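Local structure of putative NAD-dependent epimerase/dehydratase (Bacillus halodurans, 3E8X) at residues V70-F82 and K102-T114. The protein is of uncharacterised function but binds NADP, and probably acts as an NAD(P)-dependent epimerase or dehydratase of the short-chain dehydrogenase/reductase family. Residues are numbered along the deposited sequence; the frame is centred on the assembly and turned at random. Where two conformers were deposited one is given.
With NAP (NADP nicotinamide-adenine-dinucleotide phosphate), chain B.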
loop_
_atom_site.group_PDB
_atom_site.type_symbol
_atom_site.label_atom_id
_atom_site.label_comp_id
_atom_site.label_asym_id
_atom_site.label_seq_id
_atom_site.Cartn_x
_atom_site.Cartn_y
_atom_site.Cartn_z
ATOM N N VAL A 70 -21.947 11.184 -12.241
ATOM C CA VAL A 70 -20.677 11.641 -12.784
ATOM C C VAL A 70 -19.945 10.415 -13.312
ATOM O O VAL A 70 -19.855 9.376 -12.625
ATOM C CB VAL A 70 -19.809 12.424 -11.736
ATOM C CG1 VAL A 70 -20.569 13.604 -11.228
ATOM C CG2 VAL A 70 -19.329 11.506 -10.532
ATOM N N VAL A 71 -19.433 10.561 -14.526
ATOM C CA VAL A 71 -18.751 9.496 -15.255
ATOM C C VAL A 71 -17.244 9.718 -15.059
ATOM O O VAL A 71 -16.693 10.703 -15.511
ATOM C CB VAL A 71 -19.183 9.523 -16.776
ATOM C CG1 VAL A 71 -18.420 8.467 -17.627
ATOM C CG2 VAL A 71 -20.714 9.368 -16.866
ATOM N N ALA A 72 -16.603 8.823 -14.307
ATOM C CA ALA A 72 -15.197 8.955 -13.968
ATOM C C ALA A 72 -14.698 7.569 -13.591
ATOM O O ALA A 72 -15.485 6.689 -13.319
ATOM C CB ALA A 72 -15.006 9.930 -12.826
ATOM N N ASN A 73 -13.382 7.398 -13.603
ATOM C CA ASN A 73 -12.727 6.110 -13.452
ATOM C C ASN A 73 -11.564 6.343 -12.474
ATOM O O ASN A 73 -10.780 7.232 -12.660
ATOM C CB ASN A 73 -12.275 5.682 -14.864
ATOM C CG ASN A 73 -11.572 4.347 -14.919
ATOM O OD1 ASN A 73 -10.847 3.953 -14.030
ATOM N ND2 ASN A 73 -11.744 3.664 -16.044
ATOM N N LEU A 74 -11.423 5.525 -11.457
ATOM C CA LEU A 74 -10.314 5.680 -10.486
ATOM C C LEU A 74 -8.895 5.474 -11.079
ATOM O O LEU A 74 -7.904 5.845 -10.457
ATOM C CB LEU A 74 -10.510 4.730 -9.286
ATOM C CG LEU A 74 -11.652 5.036 -8.286
ATOM C CD1 LEU A 74 -11.889 3.811 -7.326
ATOM C CD2 LEU A 74 -11.338 6.335 -7.530
ATOM N N GLU A 75 -8.822 4.852 -12.255
ATOM C CA GLU A 75 -7.581 4.611 -12.935
ATOM C C GLU A 75 -7.197 5.740 -13.902
ATOM O O GLU A 75 -6.094 5.737 -14.433
ATOM C CB GLU A 75 -7.642 3.273 -13.666
ATOM C CG GLU A 75 -7.862 2.098 -12.716
ATOM C CD GLU A 75 -7.710 0.752 -13.377
ATOM O OE1 GLU A 75 -8.670 0.320 -14.035
ATOM O OE2 GLU A 75 -6.640 0.113 -13.215
ATOM N N GLU A 76 -8.088 6.706 -14.102
ATOM C CA GLU A 76 -7.838 7.841 -14.955
ATOM C C GLU A 76 -7.940 9.111 -14.127
ATOM O O GLU A 76 -8.001 9.042 -12.909
ATOM C CB GLU A 76 -8.844 7.813 -16.110
ATOM C CG GLU A 76 -8.640 6.580 -16.987
ATOM C CD GLU A 76 -9.681 6.372 -18.060
ATOM O OE1 GLU A 76 -10.706 7.086 -18.089
ATOM O OE2 GLU A 76 -9.448 5.445 -18.873
ATOM N N ASP A 77 -7.924 10.273 -14.759
ATOM C CA ASP A 77 -8.125 11.538 -14.051
ATOM C C ASP A 77 -9.615 11.666 -13.680
ATOM O O ASP A 77 -10.464 11.811 -14.533
ATOM C CB ASP A 77 -7.698 12.699 -14.950
ATOM C CG ASP A 77 -7.648 14.027 -14.236
ATOM O OD1 ASP A 77 -8.300 14.203 -13.184
ATOM O OD2 ASP A 77 -6.948 14.915 -14.764
ATOM N N PHE A 78 -9.929 11.592 -12.402
ATOM C CA PHE A 78 -11.321 11.663 -11.976
ATOM C C PHE A 78 -11.643 12.910 -11.128
ATOM O O PHE A 78 -12.685 12.941 -10.451
ATOM C CB PHE A 78 -11.716 10.378 -11.232
ATOM C CG PHE A 78 -10.870 10.084 -10.013
ATOM C CD1 PHE A 78 -11.240 10.550 -8.780
ATOM C CD2 PHE A 78 -9.716 9.341 -10.111
ATOM C CE1 PHE A 78 -10.450 10.305 -7.654
ATOM C CE2 PHE A 78 -8.953 9.087 -9.016
ATOM C CZ PHE A 78 -9.320 9.555 -7.787
ATOM N N SER A 79 -10.766 13.926 -11.178
ATOM C CA SER A 79 -10.903 15.105 -10.326
ATOM C C SER A 79 -12.207 15.865 -10.572
ATOM O O SER A 79 -12.785 16.390 -9.641
ATOM C CB SER A 79 -9.691 16.052 -10.425
ATOM O OG SER A 79 -9.308 16.292 -11.750
ATOM N N HIS A 80 -12.692 15.883 -11.810
ATOM C CA HIS A 80 -13.983 16.529 -12.122
ATOM C C HIS A 80 -15.135 16.026 -11.249
ATOM O O HIS A 80 -16.068 16.778 -10.967
ATOM C CB HIS A 80 -14.339 16.381 -13.614
ATOM C CG HIS A 80 -14.522 14.962 -14.070
ATOM N ND1 HIS A 80 -13.460 14.103 -14.294
ATOM C CD2 HIS A 80 -15.642 14.264 -14.386
ATOM C CE1 HIS A 80 -13.920 12.938 -14.716
ATOM N NE2 HIS A 80 -15.239 13.007 -14.776
ATOM N N ALA A 81 -15.038 14.770 -10.814
ATOM C CA ALA A 81 -16.075 14.088 -10.010
ATOM C C ALA A 81 -16.334 14.764 -8.675
ATOM O O ALA A 81 -17.428 14.641 -8.146
ATOM C CB ALA A 81 -15.685 12.635 -9.766
ATOM N N PHE A 82 -15.336 15.497 -8.170
ATOM C CA PHE A 82 -15.351 16.047 -6.804
ATOM C C PHE A 82 -15.884 17.473 -6.729
ATOM O O PHE A 82 -15.927 18.051 -5.654
ATOM C CB PHE A 82 -13.963 15.951 -6.189
ATOM C CG PHE A 82 -13.589 14.559 -5.765
ATOM C CD1 PHE A 82 -13.261 13.601 -6.692
ATOM C CD2 PHE A 82 -13.551 14.209 -4.444
ATOM C CE1 PHE A 82 -12.942 12.299 -6.291
ATOM C CE2 PHE A 82 -13.195 12.934 -4.059
ATOM C CZ PHE A 82 -12.901 11.985 -4.991
ATOM N N LYS A 102 -5.741 -5.437 -9.481
ATOM C CA LYS A 102 -6.796 -4.437 -9.333
ATOM C C LYS A 102 -7.115 -4.136 -7.855
ATOM O O LYS A 102 -7.521 -3.064 -7.539
ATOM C CB LYS A 102 -8.026 -4.834 -10.167
ATOM C CG LYS A 102 -7.748 -4.789 -11.718
ATOM C CD LYS A 102 -7.163 -3.411 -12.191
ATOM C CE LYS A 102 -7.025 -3.362 -13.733
ATOM N NZ LYS A 102 -5.986 -2.401 -14.158
ATOM N N THR A 103 -6.873 -5.082 -6.965
ATOM C CA THR A 103 -6.940 -4.840 -5.530
ATOM C C THR A 103 -5.960 -3.754 -5.156
ATOM O O THR A 103 -6.338 -2.828 -4.472
ATOM C CB THR A 103 -6.604 -6.118 -4.735
ATOM O OG1 THR A 103 -7.408 -7.179 -5.225
ATOM C CG2 THR A 103 -6.807 -5.947 -3.250
ATOM N N ILE A 104 -4.712 -3.848 -5.620
ATOM C CA ILE A 104 -3.727 -2.754 -5.465
ATOM C C ILE A 104 -4.185 -1.424 -6.077
ATOM O O ILE A 104 -4.108 -0.356 -5.451
ATOM C CB ILE A 104 -2.344 -3.089 -6.122
ATOM C CG1 ILE A 104 -1.722 -4.335 -5.505
ATOM C CG2 ILE A 104 -1.336 -1.931 -5.933
ATOM C CD1 ILE A 104 -0.396 -4.841 -6.215
ATOM N N LEU A 105 -4.609 -1.490 -7.329
ATOM C CA LEU A 105 -4.891 -0.295 -8.111
ATOM C C LEU A 105 -6.225 0.390 -7.724
ATOM O O LEU A 105 -6.294 1.612 -7.793
ATOM C CB LEU A 105 -4.801 -0.600 -9.612
ATOM C CG LEU A 105 -3.381 -0.909 -10.130
ATOM C CD1 LEU A 105 -3.373 -1.242 -11.643
ATOM C CD2 LEU A 105 -2.407 0.288 -9.814
ATOM N N ILE A 106 -7.251 -0.378 -7.300
ATOM C CA ILE A 106 -8.563 0.179 -6.921
ATOM C C ILE A 106 -8.674 0.341 -5.400
ATOM O O ILE A 106 -8.741 1.450 -4.885
ATOM C CB ILE A 106 -9.737 -0.665 -7.495
ATOM C CG1 ILE A 106 -9.575 -0.814 -9.012
ATOM C CG2 ILE A 106 -11.123 -0.074 -7.124
ATOM C CD1 ILE A 106 -9.644 0.459 -9.801
ATOM N N ASP A 107 -8.663 -0.769 -4.677
ATOM C CA ASP A 107 -8.946 -0.733 -3.252
ATOM C C ASP A 107 -7.918 0.102 -2.489
ATOM O O ASP A 107 -8.264 0.719 -1.464
ATOM C CB ASP A 107 -9.026 -2.166 -2.651
ATOM C CG ASP A 107 -9.998 -3.071 -3.401
ATOM O OD1 ASP A 107 -10.895 -3.651 -2.764
ATOM O OD2 ASP A 107 -9.882 -3.195 -4.640
ATOM N N LEU A 108 -6.655 0.085 -2.934
ATOM C CA LEU A 108 -5.589 0.764 -2.202
ATOM C C LEU A 108 -5.254 2.106 -2.856
ATOM O O LEU A 108 -5.471 3.186 -2.272
ATOM C CB LEU A 108 -4.358 -0.121 -2.080
ATOM C CG LEU A 108 -3.090 0.483 -1.430
ATOM C CD1 LEU A 108 -3.403 1.214 -0.107
ATOM C CD2 LEU A 108 -1.960 -0.557 -1.186
ATOM N N TRP A 109 -4.718 2.031 -4.083
ATOM C CA TRP A 109 -4.201 3.200 -4.777
ATOM C C TRP A 109 -5.347 4.140 -5.109
ATOM O O TRP A 109 -5.229 5.325 -4.895
ATOM C CB TRP A 109 -3.419 2.750 -6.003
ATOM C CG TRP A 109 -2.774 3.804 -6.830
ATOM C CD1 TRP A 109 -2.985 4.028 -8.148
ATOM C CD2 TRP A 109 -1.757 4.729 -6.423
ATOM N NE1 TRP A 109 -2.163 5.039 -8.590
ATOM C CE2 TRP A 109 -1.407 5.489 -7.549
ATOM C CE3 TRP A 109 -1.095 4.976 -5.216
ATOM C CZ2 TRP A 109 -0.406 6.487 -7.518
ATOM C CZ3 TRP A 109 -0.101 5.963 -5.183
ATOM C CH2 TRP A 109 0.216 6.714 -6.338
ATOM N N GLY A 110 -6.475 3.599 -5.580
ATOM C CA GLY A 110 -7.694 4.401 -5.845
ATOM C C GLY A 110 -8.197 5.182 -4.639
ATOM O O GLY A 110 -8.553 6.351 -4.755
ATOM N N ALA A 111 -8.218 4.530 -3.480
ATOM C CA ALA A 111 -8.603 5.142 -2.223
ATOM C C ALA A 111 -7.648 6.233 -1.841
ATOM O O ALA A 111 -8.073 7.319 -1.441
ATOM C CB ALA A 111 -8.723 4.083 -1.079
ATOM N N ILE A 112 -6.355 5.953 -1.973
ATOM C CA ILE A 112 -5.315 6.942 -1.704
ATOM C C ILE A 112 -5.470 8.204 -2.558
ATOM O O ILE A 112 -5.400 9.320 -2.030
ATOM C CB ILE A 112 -3.874 6.361 -1.852
ATOM C CG1 ILE A 112 -3.607 5.348 -0.702
ATOM C CG2 ILE A 112 -2.846 7.531 -1.975
ATOM C CD1 ILE A 112 -2.218 4.568 -0.781
ATOM N N LYS A 113 -5.705 8.039 -3.848
ATOM C CA LYS A 113 -5.979 9.171 -4.706
ATOM C C LYS A 113 -7.290 9.900 -4.357
ATOM O O LYS A 113 -7.356 11.109 -4.534
ATOM C CB LYS A 113 -5.932 8.759 -6.180
ATOM C CG LYS A 113 -4.528 8.217 -6.681
ATOM C CD LYS A 113 -4.469 7.929 -8.167
ATOM C CE LYS A 113 -5.286 6.674 -8.562
ATOM N NZ LYS A 113 -5.238 6.324 -10.039
ATOM N N THR A 114 -8.331 9.195 -3.888
ATOM C CA THR A 114 -9.616 9.842 -3.528
ATOM C C THR A 114 -9.444 10.731 -2.305
ATOM O O THR A 114 -10.027 11.816 -2.212
ATOM C CB THR A 114 -10.770 8.821 -3.232
ATOM O OG1 THR A 114 -10.466 8.040 -2.056
ATOM C CG2 THR A 114 -11.010 7.926 -4.418
HETATM P PA NAP B . -19.107 -4.495 -5.290
HETATM O O1A NAP B . -17.970 -5.279 -5.952
HETATM O O2A NAP B . -20.544 -4.891 -5.551
HETATM O O5B NAP B . -18.826 -2.934 -5.621
HETATM C C5B NAP B . -17.599 -2.447 -6.194
HETATM C C4B NAP B . -17.813 -1.313 -7.195
HETATM O O4B NAP B . -16.514 -0.768 -7.490
HETATM C C3B NAP B . -18.437 -1.725 -8.552
HETATM O O3B NAP B . -19.658 -1.033 -8.872
HETATM C C2B NAP B . -17.390 -1.347 -9.587
HETATM O O2B NAP B . -17.882 -0.826 -10.846
HETATM C C1B NAP B . -16.590 -0.279 -8.825
HETATM N N9A NAP B . -15.281 -0.060 -9.491
HETATM C C8A NAP B . -14.393 -1.002 -9.844
HETATM N N7A NAP B . -13.356 -0.409 -10.467
HETATM C C5A NAP B . -13.608 0.915 -10.495
HETATM C C6A NAP B . -12.920 2.025 -10.997
HETATM N N6A NAP B . -11.725 1.866 -11.602
HETATM N N1A NAP B . -13.453 3.266 -10.904
HETATM C C2A NAP B . -14.638 3.430 -10.314
HETATM N N3A NAP B . -15.332 2.385 -9.819
HETATM C C4A NAP B . -14.834 1.122 -9.893
HETATM O O3 NAP B . -18.855 -4.575 -3.674
HETATM P PN NAP B . -19.957 -4.490 -2.472
HETATM O O1N NAP B . -20.437 -5.895 -2.233
HETATM O O2N NAP B . -20.821 -3.285 -2.774
HETATM O O5D NAP B . -19.087 -4.242 -1.146
HETATM C C5D NAP B . -18.565 -2.955 -0.839
HETATM C C4D NAP B . -17.167 -3.148 -0.280
HETATM O O4D NAP B . -17.189 -3.892 0.940
HETATM C C3D NAP B . -16.287 -3.939 -1.236
HETATM O O3D NAP B . -15.720 -3.038 -2.199
HETATM C C2D NAP B . -15.317 -4.686 -0.315
HETATM O O2D NAP B . -14.019 -4.131 -0.312
HETATM C C1D NAP B . -15.921 -4.553 1.103
HETATM N N1N NAP B . -16.087 -5.826 1.872
HETATM C C2N NAP B . -16.570 -6.961 1.309
HETATM C C3N NAP B . -16.722 -8.131 2.085
HETATM C C7N NAP B . -17.292 -9.413 1.518
HETATM O O7N NAP B . -17.712 -10.278 2.308
HETATM N N7N NAP B . -17.379 -9.546 0.184
HETATM C C4N NAP B . -16.371 -8.107 3.436
HETATM C C5N NAP B . -15.887 -6.932 3.986
HETATM C C6N NAP B . -15.761 -5.813 3.179
HETATM P P2B NAP B . -18.685 -1.693 -11.980
HETATM O O1X NAP B . -20.140 -1.628 -11.602
HETATM O O2X NAP B . -18.395 -0.946 -13.279
HETATM O O3X NAP B . -18.107 -3.086 -11.840
#
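A bend at chi3 (-72°) swings the end of Lys113, and one at chi2 (-53°) that of Lys102, from helix 100-121 toward the loop at Leu74 and Glu75, the first to a backbone oxygen, the second to a carboxylate. The setting is the Rossmann-type fold of the family, where the loop after strand 68-71 forms a type I turn, Asn73 to Glu76, beside the adenine of NADP. Lys113 NZ donates to Leu74 O at 2.7 Å, in the carbonyl plane with a C=O...N angle of 156°, and thereby ties the turn's backbone to the helix. Lys102 NZ meets the syn lone pair of Glu75 OE2 at 2.8 Å in a salt bridge. Glu75 CG lies 3.8 Å from Ile106 CD1, the two side chains crossing at about a right angle. An alanine in place of Glu75 would probably leave the Lys102 ammonium without this carboxylate mate and take away the methylene packed on Ile106 CD1. Deeper in, Leu74 CD2 sits 3.5 Å from Thr114 CG2 and lies over one face of the Phe78 ring, offset toward its rim; the ring's edge meets Lys113 CB. At the cofactor, Asn73 OD1 accepts a hydrogen bond from Glu75 N, closing an Asx turn, and a weak one from adenine N6A, while Leu74 N approaches adenine N1A to 3.1 Å.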